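Local atomic coordinates of endoglucanase (Humicola insolens, PDB entry 1DYS), a protein that cleaves internal beta-1,4-glucosidic linkages of cellulose as a family 6 glycoside hydrolase, taking part in the breakdown of plant biomass. Residues I265-V270 with D304-V309. Residues are numbered along the deposited sequence; the frame is centred on the assembly and turned at random.
Sequences IDQSRV and DAIVWV
Asp-266 reaches across from the end of its strand to the backbone of Val-309, whose N-H meets OD1 at 2.7 Å. The carboxylate stands with CG anti to its own backbone N (chi1 -163°), and the donor approaches from well above the carboxylate plane. The same oxygen closes an Asx turn by accepting Ser-268 N, and bonds Ser-268 OG as well, a threefold grip that suits a short acidic side chain among buried N-H groups. OD2 passes 3.5 Å from Val-309 CB and is held by the backbone N of Ser-221 and of Lys-310, which probably binds substrate. An alanine here would probably leave the N-H of Val-309 without its acceptor and set the turn at Ser-268 free to shift.

That turn lays Ser-268 CA over one face of the Trp-308 indole, 3.6 Å from the centroid of the five-membered ring, a CH-pi contact that a small serine permits. Trp-308 NE1 bonds Gln-292 O instead of the nearby Gln-267 O. On the sheet face of Ile-265 and Ile-306, the aliphatic part of Gln-267 crosses Ile-306, CG to CG2 at 3.5 Å, while its bent chain returns NE2 to Asp-266 O at 2.9 Å.

Backbone hydrogen bonds from Ile-265 N to Ala-305 O (3.1 Å), from Val-307 N to Ile-265 O (3.0 Å) and from Gln-267 N to Val-307 O (2.9 Å) set Ile-265 beside Ile-306 and Asp-266 beside Val-307 in parallel register. They pair strands 262-266 and 303-307 in the distorted barrel of family 6, where strand 215-218 flanks 262-266 on its other side and helix 332-340 packs against Arg-269.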
loop_
_atom_site.group_PDB
_atom_site.type_symbol
_atom_site.label_atom_id
_atom_site.label_comp_id
_atom_site.label_asym_id
_atom_site.label_seq_id
_atom_site.Cartn_x
_atom_site.Cartn_y
_atom_site.Cartn_z
ATOM N N ILE A 265 -0.763 26.242 -0.368
ATOM C CA ILE A 265 -0.268 25.653 -1.624
ATOM C C ILE A 265 1.030 24.908 -1.363
ATOM O O ILE A 265 1.969 25.410 -0.775
ATOM C CB ILE A 265 0.064 26.738 -2.673
ATOM C CG1 ILE A 265 -1.243 27.409 -3.105
ATOM C CG2 ILE A 265 0.721 26.135 -3.921
ATOM C CD1 ILE A 265 -1.187 28.364 -4.252
ATOM N N ASP A 266 1.068 23.631 -1.764
ATOM C CA ASP A 266 2.236 22.790 -1.503
ATOM C C ASP A 266 3.360 23.252 -2.443
ATOM O O ASP A 266 3.085 23.439 -3.635
ATOM C CB ASP A 266 1.899 21.340 -1.906
ATOM C CG ASP A 266 2.841 20.295 -1.328
ATOM O OD1 ASP A 266 3.849 20.572 -0.645
ATOM O OD2 ASP A 266 2.568 19.074 -1.575
ATOM N N GLN A 267 4.558 23.418 -1.892
ATOM C CA GLN A 267 5.740 23.642 -2.718
ATOM C C GLN A 267 6.810 22.667 -2.252
ATOM O O GLN A 267 7.993 22.885 -2.443
ATOM C CB GLN A 267 6.314 25.077 -2.660
ATOM C CG GLN A 267 5.427 26.124 -3.322
ATOM C CD GLN A 267 5.443 26.004 -4.843
ATOM O OE1 GLN A 267 6.311 26.576 -5.509
ATOM N NE2 GLN A 267 4.503 25.260 -5.362
ATOM N N SER A 268 6.394 21.486 -1.715
ATOM C CA SER A 268 7.366 20.481 -1.287
ATOM C C SER A 268 8.272 20.055 -2.423
ATOM O O SER A 268 9.461 19.784 -2.210
ATOM C CB SER A 268 6.631 19.231 -0.760
ATOM O OG SER A 268 5.749 18.744 -1.795
ATOM N N ARG A 269 7.769 19.984 -3.640
ATOM C CA ARG A 269 8.574 19.622 -4.813
ATOM C C ARG A 269 8.133 20.522 -5.963
ATOM O O ARG A 269 6.938 20.736 -6.132
ATOM C CB ARG A 269 8.282 18.172 -5.249
ATOM C CG ARG A 269 8.634 17.150 -4.174
ATOM C CD ARG A 269 8.432 15.706 -4.606
ATOM N NE ARG A 269 6.993 15.452 -4.855
ATOM C CZ ARG A 269 6.572 14.257 -5.254
ATOM N NH1 ARG A 269 7.411 13.268 -5.477
ATOM N NH2 ARG A 269 5.255 14.055 -5.473
ATOM N N VAL A 270 9.070 21.115 -6.695
ATOM C CA VAL A 270 8.770 21.953 -7.842
ATOM C C VAL A 270 9.573 21.439 -9.048
ATOM O O VAL A 270 10.783 21.293 -8.944
ATOM C CB VAL A 270 9.136 23.427 -7.553
ATOM C CG1 VAL A 270 8.785 24.270 -8.785
ATOM C CG2 VAL A 270 8.363 24.004 -6.379
ATOM N N ASP A 304 -3.294 31.938 2.036
ATOM C CA ASP A 304 -2.878 31.976 3.405
ATOM C C ASP A 304 -1.398 31.610 3.632
ATOM O O ASP A 304 -0.683 32.172 4.460
ATOM C CB ASP A 304 -3.673 31.023 4.319
ATOM C CG ASP A 304 -5.053 31.516 4.693
ATOM O OD1 ASP A 304 -5.341 32.725 4.590
ATOM O OD2 ASP A 304 -5.892 30.685 5.118
ATOM N N ALA A 305 -0.914 30.572 2.953
ATOM C CA ALA A 305 0.464 30.164 3.196
ATOM C C ALA A 305 0.979 29.224 2.118
ATOM O O ALA A 305 0.205 28.540 1.436
ATOM C CB ALA A 305 0.583 29.468 4.558
ATOM N N ILE A 306 2.289 29.261 1.949
ATOM C CA ILE A 306 2.975 28.236 1.156
ATOM C C ILE A 306 3.379 27.210 2.207
ATOM O O ILE A 306 3.831 27.595 3.287
ATOM C CB ILE A 306 4.213 28.738 0.367
ATOM C CG1 ILE A 306 3.674 29.586 -0.785
ATOM C CG2 ILE A 306 5.065 27.550 -0.094
ATOM C CD1 ILE A 306 4.612 30.546 -1.470
ATOM N N VAL A 307 3.042 25.933 2.015
ATOM C CA VAL A 307 3.384 24.864 2.934
ATOM C C VAL A 307 4.069 23.715 2.193
ATOM O O VAL A 307 4.232 23.744 0.949
ATOM C CB VAL A 307 2.104 24.307 3.647
ATOM C CG1 VAL A 307 1.486 25.386 4.533
ATOM C CG2 VAL A 307 1.134 23.821 2.567
ATOM N N TRP A 308 4.610 22.734 2.906
ATOM C CA TRP A 308 5.029 21.452 2.334
ATOM C C TRP A 308 4.050 20.381 2.870
ATOM O O TRP A 308 3.862 20.231 4.093
ATOM C CB TRP A 308 6.440 21.003 2.653
ATOM C CG TRP A 308 7.565 21.765 2.049
ATOM C CD1 TRP A 308 7.500 22.940 1.383
ATOM C CD2 TRP A 308 8.933 21.348 2.050
ATOM N NE1 TRP A 308 8.772 23.305 0.942
ATOM C CE2 TRP A 308 9.651 22.352 1.355
ATOM C CE3 TRP A 308 9.616 20.236 2.571
ATOM C CZ2 TRP A 308 11.043 22.244 1.219
ATOM C CZ3 TRP A 308 10.980 20.145 2.427
ATOM C CH2 TRP A 308 11.674 21.143 1.724
ATOM N N VAL A 309 3.421 19.678 1.913
ATOM C CA VAL A 309 2.454 18.648 2.336
ATOM C C VAL A 309 3.018 17.283 1.963
ATOM O O VAL A 309 3.246 16.482 2.839
ATOM C CB VAL A 309 1.110 18.941 1.654
ATOM C CG1 VAL A 309 0.062 17.975 2.203
ATOM C CG2 VAL A 309 0.651 20.382 1.850
#